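Local coordinates for dihydrodipicolinate synthase (Bacillus anthracis, PDB 1XKY), which probably catalyses the condensation of pyruvate with aspartate semialdehyde in lysine biosynthesis, as dihydrodipicolinate synthases do, at residues 265-270 with 292-296; 176-181 with 201-205. All coordinates share one frame. Numbering follows the deposited sequence.

Contact 1: residues 265-270 with 292-296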
loop_
_atom_site.group_PDB
_atom_site.type_symbol
_atom_site.label_atom_id
_atom_site.label_comp_id
_atom_site.label_asym_id
_atom_site.label_seq_id
_atom_site.Cartn_x
_atom_site.Cartn_y
_atom_site.Cartn_z
ATOM N N THR A 265 -14.723 -20.970 -16.461
ATOM C CA THR A 265 -16.000 -21.464 -15.963
ATOM C C THR A 265 -17.160 -20.744 -16.649
ATOM O O THR A 265 -18.126 -21.378 -17.031
ATOM C CB THR A 265 -16.094 -21.306 -14.425
ATOM O OG1 THR A 265 -14.889 -21.801 -13.819
ATOM C CG2 THR A 265 -17.301 -22.051 -13.866
ATOM N N ALA A 266 -17.045 -19.426 -16.817
ATOM C CA ALA A 266 -18.043 -18.624 -17.550
ATOM C C ALA A 266 -18.196 -19.068 -19.019
ATOM O O ALA A 266 -19.311 -19.117 -19.556
ATOM C CB ALA A 266 -17.689 -17.139 -17.470
ATOM N N LEU A 267 -17.077 -19.413 -19.651
ATOM C CA LEU A 267 -17.090 -19.974 -21.000
ATOM C C LEU A 267 -17.876 -21.292 -21.043
ATOM O O LEU A 267 -18.711 -21.498 -21.926
ATOM C CB LEU A 267 -15.657 -20.175 -21.508
ATOM C CG LEU A 267 -15.009 -18.924 -22.115
ATOM C CD1 LEU A 267 -13.504 -19.080 -22.249
ATOM C CD2 LEU A 267 -15.650 -18.613 -23.469
ATOM N N GLN A 268 -17.602 -22.177 -20.087
ATOM C CA GLN A 268 -18.368 -23.414 -19.935
ATOM C C GLN A 268 -19.864 -23.124 -19.743
ATOM O O GLN A 268 -20.701 -23.792 -20.344
ATOM C CB GLN A 268 -17.798 -24.253 -18.783
ATOM C CG GLN A 268 -18.599 -25.497 -18.414
ATOM C CD GLN A 268 -19.497 -25.278 -17.205
ATOM O OE1 GLN A 268 -19.026 -24.894 -16.122
ATOM N NE2 GLN A 268 -20.794 -25.526 -17.378
ATOM N N MET A 269 -20.191 -22.123 -18.925
ATOM C CA MET A 269 -21.592 -21.743 -18.666
ATOM C C MET A 269 -22.352 -21.315 -19.938
ATOM O O MET A 269 -23.565 -21.519 -20.022
ATOM C CB MET A 269 -21.670 -20.610 -17.629
ATOM C CG MET A 269 -21.439 -21.024 -16.177
ATOM S SD MET A 269 -21.208 -19.595 -15.070
ATOM C CE MET A 269 -20.861 -20.457 -13.545
ATOM N N VAL A 270 -21.649 -20.726 -20.910
ATOM C CA VAL A 270 -22.269 -20.346 -22.196
ATOM C C VAL A 270 -21.970 -21.337 -23.323
ATOM O O VAL A 270 -21.984 -20.964 -24.499
ATOM C CB VAL A 270 -21.880 -18.907 -22.654
ATOM C CG1 VAL A 270 -22.284 -17.884 -21.599
ATOM C CG2 VAL A 270 -20.388 -18.785 -22.979
ATOM N N LEU A 292 -20.672 -16.397 -9.619
ATOM C CA LEU A 292 -20.339 -16.049 -11.001
ATOM C C LEU A 292 -21.562 -16.183 -11.906
ATOM O O LEU A 292 -21.810 -15.326 -12.749
ATOM C CB LEU A 292 -19.205 -16.938 -11.516
ATOM C CG LEU A 292 -18.825 -16.836 -12.997
ATOM C CD1 LEU A 292 -18.401 -15.410 -13.346
ATOM C CD2 LEU A 292 -17.717 -17.829 -13.314
ATOM N N GLN A 293 -22.316 -17.266 -11.719
ATOM C CA GLN A 293 -23.498 -17.548 -12.532
ATOM C C GLN A 293 -24.511 -16.408 -12.457
ATOM O O GLN A 293 -25.116 -16.038 -13.459
ATOM C CB GLN A 293 -24.160 -18.852 -12.072
ATOM C CG GLN A 293 -25.262 -19.362 -12.991
ATOM C CD GLN A 293 -25.918 -20.623 -12.456
ATOM O OE1 GLN A 293 -26.318 -20.690 -11.284
ATOM N NE2 GLN A 293 -26.033 -21.631 -13.310
ATOM N N SER A 294 -24.678 -15.846 -11.266
ATOM C CA SER A 294 -25.662 -14.792 -11.068
ATOM C C SER A 294 -25.258 -13.501 -11.780
ATOM O O SER A 294 -26.123 -12.773 -12.257
ATOM C CB SER A 294 -25.931 -14.569 -9.581
ATOM O OG SER A 294 -26.778 -15.606 -9.091
ATOM N N VAL A 295 -23.960 -13.233 -11.889
ATOM C CA VAL A 295 -23.499 -12.072 -12.656
ATOM C C VAL A 295 -23.645 -12.346 -14.159
ATOM O O VAL A 295 -24.194 -11.524 -14.895
ATOM C CB VAL A 295 -22.041 -11.664 -12.318
ATOM C CG1 VAL A 295 -21.643 -10.410 -13.103
ATOM C CG2 VAL A 295 -21.886 -11.415 -10.825
ATOM N N MET A 296 -23.188 -13.514 -14.604
ATOM C CA MET A 296 -23.308 -13.901 -16.014
ATOM C C MET A 296 -24.756 -13.850 -16.507
ATOM O O MET A 296 -25.024 -13.419 -17.638
ATOM C CB MET A 296 -22.737 -15.308 -16.237
ATOM C CG MET A 296 -21.214 -15.407 -16.105
ATOM S SD MET A 296 -20.296 -14.242 -17.150
ATOM C CE MET A 296 -20.744 -14.772 -18.811
#
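Two helices that follow the eight-stranded TIM barrel of this chain meet here, 261-269 and 286-297. They belong to the C-terminal helical part of the dihydrodipicolinate synthase fold. The short helical segments cross at -57°, and their axes stay 10.6 Å apart at closest approach. Side chains fill that gap, and the packing is mainly apolar. Met269 runs out extended in m, t, t. Met269 CE reaches Leu292 CD2 at 4.1 Å and Gln293 CB at 4.0 Å, while Met269 SD sits 4.3 Å from Met296 CG, so the side chain spans both turns of the facing segment. Met296 is m at all three chi angles, so it is curled rather than extended. Met296 SD lies 3.9 Å from Ala266 CB. Leu292, t and p, places its CD2 against the first turn of the other segment, 3.9 Å from Ala266 N and 4.0 Å from Thr265 CB. Thr265 is m and turns its OG1 to its own helix, where it hydrogen-bonds to Thr261 O. Val220 of helix 218-234 touches both Ala266 and Met296. Val270, just past the helix end, adds the last touch, with CG1 4.5 Å from Met296 CE.

Contact 2: residues 176-181 with 201-205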
loop_
_atom_site.group_PDB
_atom_site.type_symbol
_atom_site.label_atom_id
_atom_site.label_comp_id
_atom_site.label_asym_id
_atom_site.label_seq_id
_atom_site.Cartn_x
_atom_site.Cartn_y
_atom_site.Cartn_z
ATOM N N GLY A 176 -2.709 -0.018 -13.858
ATOM C CA GLY A 176 -3.936 0.527 -13.291
ATOM C C GLY A 176 -3.960 2.041 -13.209
ATOM O O GLY A 176 -4.823 2.611 -12.556
ATOM N N ASP A 177 -3.034 2.695 -13.900
ATOM C CA ASP A 177 -2.825 4.124 -13.757
ATOM C C ASP A 177 -2.868 4.789 -15.125
ATOM O O ASP A 177 -1.904 4.704 -15.895
ATOM C CB ASP A 177 -1.478 4.375 -13.068
ATOM C CG ASP A 177 -1.274 5.828 -12.673
ATOM O OD1 ASP A 177 -1.860 6.728 -13.309
ATOM O OD2 ASP A 177 -0.513 6.073 -11.716
ATOM N N VAL A 178 -3.973 5.472 -15.421
ATOM C CA VAL A 178 -4.135 6.100 -16.743
ATOM C C VAL A 178 -3.269 7.359 -16.894
ATOM O O VAL A 178 -3.080 7.855 -18.011
ATOM C CB VAL A 178 -5.625 6.384 -17.100
ATOM C CG1 VAL A 178 -6.449 5.093 -17.014
ATOM C CG2 VAL A 178 -6.224 7.481 -16.227
ATOM N N LEU A 179 -2.715 7.854 -15.786
ATOM C CA LEU A 179 -1.801 9.007 -15.837
ATOM C C LEU A 179 -0.353 8.651 -16.206
ATOM O O LEU A 179 0.316 9.433 -16.877
ATOM C CB LEU A 179 -1.877 9.816 -14.541
ATOM C CG LEU A 179 -3.259 10.422 -14.241
ATOM C CD1 LEU A 179 -3.189 11.373 -13.061
ATOM C CD2 LEU A 179 -3.844 11.149 -15.448
ATOM N N THR A 180 0.135 7.478 -15.799
ATOM C CA THR A 180 1.395 6.972 -16.354
ATOM C C THR A 180 1.198 6.591 -17.838
ATOM O O THR A 180 2.056 6.872 -18.673
ATOM C CB THR A 180 1.970 5.771 -15.562
ATOM O OG1 THR A 180 0.962 4.770 -15.400
ATOM C CG2 THR A 180 2.481 6.222 -14.195
ATOM N N MET A 181 0.060 5.976 -18.163
ATOM C CA MET A 181 -0.288 5.721 -19.572
ATOM C C MET A 181 -0.233 7.023 -20.385
ATOM O O MET A 181 0.378 7.059 -21.450
ATOM C CB MET A 181 -1.685 5.106 -19.704
ATOM C CG MET A 181 -1.842 3.697 -19.150
ATOM S SD MET A 181 -3.507 3.104 -19.511
ATOM C CE MET A 181 -3.719 1.835 -18.265
ATOM N N LEU A 201 -10.577 -0.326 -17.311
ATOM C CA LEU A 201 -9.953 0.920 -17.735
ATOM C C LEU A 201 -9.975 1.185 -19.235
ATOM O O LEU A 201 -9.442 2.202 -19.670
ATOM C CB LEU A 201 -8.506 0.985 -17.236
ATOM C CG LEU A 201 -8.372 1.051 -15.714
ATOM C CD1 LEU A 201 -6.919 1.321 -15.323
ATOM C CD2 LEU A 201 -9.297 2.103 -15.121
ATOM N N THR A 202 -10.581 0.302 -20.027
ATOM C CA THR A 202 -10.566 0.471 -21.491
ATOM C C THR A 202 -10.973 1.893 -21.905
ATOM O O THR A 202 -10.227 2.592 -22.608
ATOM C CB THR A 202 -11.499 -0.539 -22.188
ATOM O OG1 THR A 202 -11.105 -1.879 -21.855
ATOM C CG2 THR A 202 -11.463 -0.351 -23.704
ATOM N N LEU A 203 -12.148 2.318 -21.447
ATOM C CA LEU A 203 -12.709 3.611 -21.847
ATOM C C LEU A 203 -11.869 4.819 -21.381
ATOM O O LEU A 203 -11.463 5.630 -22.206
ATOM C CB LEU A 203 -14.183 3.733 -21.417
ATOM C CG LEU A 203 -15.128 4.203 -22.526
ATOM C CD1 LEU A 203 -14.980 3.334 -23.791
ATOM C CD2 LEU A 203 -16.579 4.214 -22.053
ATOM N N PRO A 204 -11.593 4.934 -20.067
ATOM C CA PRO A 204 -10.730 6.036 -19.631
ATOM C C PRO A 204 -9.305 6.000 -20.210
ATOM O O PRO A 204 -8.718 7.053 -20.433
ATOM C CB PRO A 204 -10.717 5.898 -18.098
ATOM C CG PRO A 204 -11.126 4.496 -17.821
ATOM C CD PRO A 204 -12.066 4.121 -18.931
ATOM N N ALA A 205 -8.760 4.811 -20.457
ATOM C CA ALA A 205 -7.452 4.695 -21.107
ATOM C C ALA A 205 -7.497 5.200 -22.561
ATOM O O ALA A 205 -6.624 5.942 -23.001
ATOM C CB ALA A 205 -6.956 3.261 -21.061
#
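Leu201 opens the second segment and makes the widest contact. Its chi1 of m and chi2 of t bring CD1 against the loop before helix 178-187. There Leu201 CD1 lies 3.7 Å from Gly176 CA and 4.2 Å from Val178 CG1. Gly176 has a positive phi of 78° and presents bare backbone to this methyl. Thr202 and Leu203 take no part and pack on helices 218-234 and 237-253. The two segments start the helices that follow strands 168-173 and 193-196, which are consecutive strands of the TIM barrel. The contact therefore joins neighbouring helices on the outside of the barrel. Asp177 is the N-cap of helix 178-187, with OD1 accepting from Leu179 N at 2.9 Å and from Thr180 N at 3.3 Å. This caps the first turn, from which Val178 and Met181 point across. Pro204 comes next, its CB 4.5 Å from Val178 CG1. It also packs on Pro204 of a second subunit, while Val178 touches Leu201 of that subunit. Ala205 ends the segment. Ala205 N lies 4.2 Å from Val178 CG1, and Ala205 CB meets Met181 SD at 3.8 Å.

Overall arrangement
Contact 2 is the more buried of the two. It joins helices that follow consecutive barrel strands, and a second subunit packs against it. Contact 1 lies further from the chain centre, its centre at about 20 Å against 16 Å. It is partly buried, joins helices beyond the last barrel strand, and is touched by no other chain of the assembly. The pairs share no element, but helices 218-234 and 237-253 pack against both. The centres of contacts 1 and 2 are about 27 Å apart, and their nearest atoms about 16 Å. Both interfaces are mainly apolar with methionine sulfur against alanine. Contact 1 brings together two methionines and a leucine, contact 2 Leu201, one methionine, a valine and the Gly176 backbone.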